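Side-chain contacts in AgaA (Rhizobium radiobacter, PDB 6HLX), which binds the opine agropinic acid as the periplasmic substrate-binding protein of an ABC transporter, for import into the bacterium: residues S24-T27 / V28-A31; G165-R168 / G169-I172. All coordinates share one frame; numbering follows the deposited sequence.

Contact 1: S24-T27 / V28-A31; sequences SGRT and VKLA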
loop_
_atom_site.group_PDB
_atom_site.type_symbol
_atom_site.label_atom_id
_atom_site.label_comp_id
_atom_site.label_asym_id
_atom_site.label_seq_id
_atom_site.Cartn_x
_atom_site.Cartn_y
_atom_site.Cartn_z
ATOM N N SER A 24 1.601 2.752 -8.577
ATOM C CA SER A 24 1.361 2.831 -10.037
ATOM C C SER A 24 0.714 1.545 -10.575
ATOM O O SER A 24 -0.339 1.611 -11.220
ATOM C CB SER A 24 2.652 3.159 -10.787
ATOM O OG SER A 24 3.134 4.428 -10.372
ATOM N N GLY A 25 1.328 0.392 -10.268
ATOM C CA GLY A 25 0.805 -0.906 -10.680
ATOM C C GLY A 25 -0.577 -1.152 -10.089
ATOM O O GLY A 25 -1.479 -1.606 -10.790
ATOM N N ARG A 26 -0.776 -0.806 -8.798
ATOM C CA ARG A 26 -2.082 -0.981 -8.150
ATOM C C ARG A 26 -3.181 -0.186 -8.861
ATOM O O ARG A 26 -4.280 -0.702 -9.042
ATOM C CB ARG A 26 -2.022 -0.546 -6.688
ATOM C CG ARG A 26 -1.286 -1.573 -5.855
ATOM C CD ARG A 26 -1.128 -1.082 -4.444
ATOM N NE ARG A 26 -1.305 -2.207 -3.529
ATOM C CZ ARG A 26 -1.270 -2.108 -2.206
ATOM N NH1 ARG A 26 -0.981 -0.946 -1.626
ATOM N NH2 ARG A 26 -1.518 -3.171 -1.451
ATOM N N THR A 27 -2.886 1.084 -9.250
ATOM C CA THR A 27 -3.883 1.951 -9.905
ATOM C C THR A 27 -4.397 1.300 -11.207
ATOM O O THR A 27 -5.594 1.299 -11.444
ATOM C CB THR A 27 -3.277 3.357 -10.163
ATOM O OG1 THR A 27 -2.864 3.895 -8.897
ATOM C CG2 THR A 27 -4.266 4.313 -10.874
ATOM N N VAL A 28 -3.484 0.692 -12.009
ATOM C CA VAL A 28 -3.880 0.017 -13.242
ATOM C C VAL A 28 -4.659 -1.272 -12.892
ATOM O O VAL A 28 -5.721 -1.532 -13.459
ATOM C CB VAL A 28 -2.685 -0.249 -14.193
ATOM C CG1 VAL A 28 -3.150 -0.971 -15.463
ATOM C CG2 VAL A 28 -1.963 1.063 -14.553
ATOM N N LYS A 29 -4.151 -2.048 -11.932
ATOM C CA LYS A 29 -4.842 -3.298 -11.533
ATOM C C LYS A 29 -6.276 -3.035 -11.074
ATOM O O LYS A 29 -7.162 -3.831 -11.369
ATOM C CB LYS A 29 -4.107 -4.002 -10.382
ATOM C CG LYS A 29 -2.864 -4.739 -10.867
ATOM C CD LYS A 29 -2.312 -5.758 -9.850
ATOM C CE LYS A 29 -1.913 -5.107 -8.522
ATOM N NZ LYS A 29 -1.102 -6.037 -7.675
ATOM N N LEU A 30 -6.508 -1.913 -10.375
ATOM C CA LEU A 30 -7.838 -1.604 -9.834
ATOM C C LEU A 30 -8.843 -1.120 -10.900
ATOM O O LEU A 30 -10.043 -1.049 -10.633
ATOM C CB LEU A 30 -7.738 -0.652 -8.638
ATOM C CG LEU A 30 -7.017 -1.269 -7.434
ATOM C CD1 LEU A 30 -6.656 -0.208 -6.429
ATOM C CD2 LEU A 30 -7.829 -2.431 -6.797
ATOM N N ALA A 31 -8.366 -0.887 -12.118
ATOM C CA ALA A 31 -9.253 -0.574 -13.238
ATOM C C ALA A 31 -9.702 -1.887 -13.900
ATOM O O ALA A 31 -10.810 -1.962 -14.415
ATOM C CB ALA A 31 -8.495 0.271 -14.268
#

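Contact 2: G165-R168 / G169-I172; sequences GWTR and GREI. With ZN (zinc ion), chain N; EDO (1,2-ethanediol), chain Y.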
loop_
_atom_site.group_PDB
_atom_site.type_symbol
_atom_site.label_atom_id
_atom_site.label_comp_id
_atom_site.label_asym_id
_atom_site.label_seq_id
_atom_site.Cartn_x
_atom_site.Cartn_y
_atom_site.Cartn_z
ATOM N N GLY A 165 -3.671 -2.682 -24.199
ATOM C CA GLY A 165 -2.285 -2.687 -24.663
ATOM C C GLY A 165 -1.350 -1.983 -23.714
ATOM O O GLY A 165 -1.783 -1.188 -22.872
ATOM N N TRP A 166 -0.058 -2.289 -23.842
ATOM C CA TRP A 166 0.965 -1.661 -23.029
ATOM C C TRP A 166 2.119 -1.286 -23.961
ATOM O O TRP A 166 2.740 -2.166 -24.559
ATOM C CB TRP A 166 1.438 -2.644 -21.953
ATOM C CG TRP A 166 2.432 -2.148 -20.927
ATOM C CD1 TRP A 166 3.209 -1.021 -20.968
ATOM C CD2 TRP A 166 2.691 -2.772 -19.662
ATOM N NE1 TRP A 166 3.975 -0.936 -19.811
ATOM C CE2 TRP A 166 3.677 -2.005 -19.001
ATOM C CE3 TRP A 166 2.174 -3.913 -19.020
ATOM C CZ2 TRP A 166 4.150 -2.340 -17.716
ATOM C CZ3 TRP A 166 2.675 -4.272 -17.772
ATOM C CH2 TRP A 166 3.660 -3.497 -17.139
ATOM N N THR A 167 2.363 0.013 -24.123
ATOM C CA THR A 167 3.511 0.478 -24.906
ATOM C C THR A 167 4.608 0.739 -23.876
ATOM O O THR A 167 4.496 1.692 -23.096
ATOM C CB THR A 167 3.138 1.719 -25.725
ATOM O OG1 THR A 167 2.136 1.322 -26.667
ATOM C CG2 THR A 167 4.348 2.307 -26.476
ATOM N N ARG A 168 5.663 -0.092 -23.871
ATOM C CA ARG A 168 6.761 0.025 -22.894
ATOM C C ARG A 168 7.330 1.439 -22.888
ATOM O O ARG A 168 7.596 1.996 -23.960
ATOM C CB ARG A 168 7.883 -1.024 -23.155
ATOM C CG ARG A 168 7.387 -2.490 -23.233
ATOM C CD ARG A 168 7.158 -3.172 -21.898
ATOM N NE ARG A 168 6.125 -4.211 -21.944
ATOM C CZ ARG A 168 5.696 -4.888 -20.879
ATOM N NH1 ARG A 168 4.756 -5.816 -21.009
ATOM N NH2 ARG A 168 6.205 -4.643 -19.678
ATOM N N GLY A 169 7.470 2.003 -21.690
ATOM C CA GLY A 169 7.994 3.352 -21.491
ATOM C C GLY A 169 7.011 4.469 -21.800
ATOM O O GLY A 169 7.373 5.642 -21.699
ATOM N N ARG A 170 5.750 4.141 -22.159
ATOM C CA ARG A 170 4.825 5.213 -22.506
ATOM C C ARG A 170 3.474 5.112 -21.814
ATOM O O ARG A 170 3.092 6.046 -21.097
ATOM C CB ARG A 170 4.658 5.319 -24.038
ATOM C CG ARG A 170 3.599 6.327 -24.455
ATOM C CD ARG A 170 3.622 6.685 -25.938
ATOM N NE ARG A 170 2.506 7.579 -26.287
ATOM C CZ ARG A 170 2.486 8.893 -26.052
ATOM N NH1 ARG A 170 1.423 9.616 -26.376
ATOM N NH2 ARG A 170 3.528 9.491 -25.481
ATOM N N GLU A 171 2.712 4.031 -22.077
ATOM C CA GLU A 171 1.382 3.945 -21.473
ATOM C C GLU A 171 0.765 2.559 -21.487
ATOM O O GLU A 171 1.160 1.701 -22.275
ATOM C CB GLU A 171 0.402 4.921 -22.175
ATOM C CG GLU A 171 0.113 4.585 -23.633
ATOM C CD GLU A 171 -0.980 5.437 -24.260
ATOM O OE1 GLU A 171 -1.446 6.401 -23.604
ATOM O OE2 GLU A 171 -1.362 5.143 -25.410
ATOM N N ILE A 172 -0.258 2.386 -20.646
ATOM C CA ILE A 172 -1.145 1.217 -20.659
ATOM C C ILE A 172 -2.527 1.768 -21.013
ATOM O O ILE A 172 -2.968 2.744 -20.392
ATOM C CB ILE A 172 -1.186 0.473 -19.303
ATOM C CG1 ILE A 172 0.153 -0.275 -19.047
ATOM C CG2 ILE A 172 -2.405 -0.487 -19.229
ATOM C CD1 ILE A 172 0.420 -0.623 -17.575
HETATM ZN ZN ZN N . -2.828 6.791 -25.377
HETATM C C1 EDO Y . 5.500 -2.318 -27.002
HETATM O O1 EDO Y . 5.881 -2.237 -25.668
HETATM C C2 EDO Y . 6.221 -1.161 -27.648
HETATM O O2 EDO Y . 7.601 -1.443 -27.630
#

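Contact 1: S24-T27 / V28-A31
Lys29 lays its chain along Gly25 and Arg26 on one turn of the buried alpha-helix 23-32. Its CG sits 3.4 Å from Gly25 O, and its CE comes within 4.5 Å of Arg26 CG. The bend at chi3 (-60°) turns CE back beside Arg26. Three i to i+4 backbone bonds tie the turn. Lys29 N gives a nearly straight bond to Gly25 O (2.9 Å, 168° at the hydrogen). Leu30 N bonds Arg26 O at the same length of 2.9 Å, though more bent (147°). Val28 N to Ser24 O is weak.

The polar ends find their partners beyond the turn. Arg26 NH2 and Lys29 NZ divide the two oxygens of Glu135, both as salt bridges. The carboxylate of Glu135 is thus gripped at both oxygens, which brings the two positive ends together, with Arg26 NE 5.6 Å from Lys29 NZ. Arg26 NH1 makes a second salt bridge, to Glu382, and Lys29 NZ also gives hydrogen bonds to the carbonyls of Thr17 and Val19. The side chain of Arg26 lies about 5 Å from the bound agropinic acid, so the Arg26 end of this network lies beside the ligand. Thr27 OG1 is satisfied inside the helix by Thr23 O. Ser24 OG has weak hydrogen bonds with Gly10 O and Ser9 OG.

The apolar side of the turn faces a beta-sheet: Thr27 and Val28 pack on Leu8 of strand 3-8 and on Tyr193 of strand 190-195. Leu30 covers a backbone acceptor, its CG 3.2 Å from Arg26 O.

Contact 2: G165-R168 / G169-I172
Ile172 lies across one face of the Trp166 indole at the closed end of the beta-hairpin formed by strands 161-167 and 171-176. This is the main apolar contact. Ile172 CG1 stands 3.5 Å from the centroid of the five-membered ring, 13° off its normal, a CH-pi contact. CD1 continues over the same face. The ring takes up this place with CG anti to the backbone N of Trp166 (chi1 -175°). On the opposite face lies the Arg168 guanidinium, with NH2 3.6 Å above the ring plane and toward its rim.

Backbone bonds close the hairpin. Thr167 N gives a hydrogen bond to Glu171 O (2.8 Å). Thr167 O accepts two: Glu171 N at 3.1 Å and Arg170 N at 2.9 Å. Arg170 and Glu171 together face Thr167, a classic beta bulge. Gly169, with positive phi (77°), carries the turn. Glu11 fastens it from outside by bonding both Trp166 NE1 and Gly169 N.

The metal is bound on the sheet face that carries Thr167 and Glu171. Glu171 holds the zinc ion with both oxygens, OE1 at 2.3 Å and OE2 at 2.2 Å, and His192 of strand 190-195 adds a ligand. Two-oxygen binding fixes the carboxylate's rotation, and the positive zinc would favour its ionised form.

Contact 1 is core and contact 2 is surface. The first is a single helix turn, buried in full; the second is a hairpin end with several exposed residues. They meet where Val28 CG1 packs against Ile172 CG2 at 3.9 Å, so the helix 23-32 and the hairpin adjoin. Both also border strand 190-195, which offers Tyr193 to the helix and His192 to the zinc site. Their chemistry follows their place. At 24-31 the buried charges of Arg26 and Lys29 are met by protein carboxylates, and Arg26 lies near the agropinic acid. At 165-172 the carboxylate of Glu171 is met by a metal, farther from that ligand.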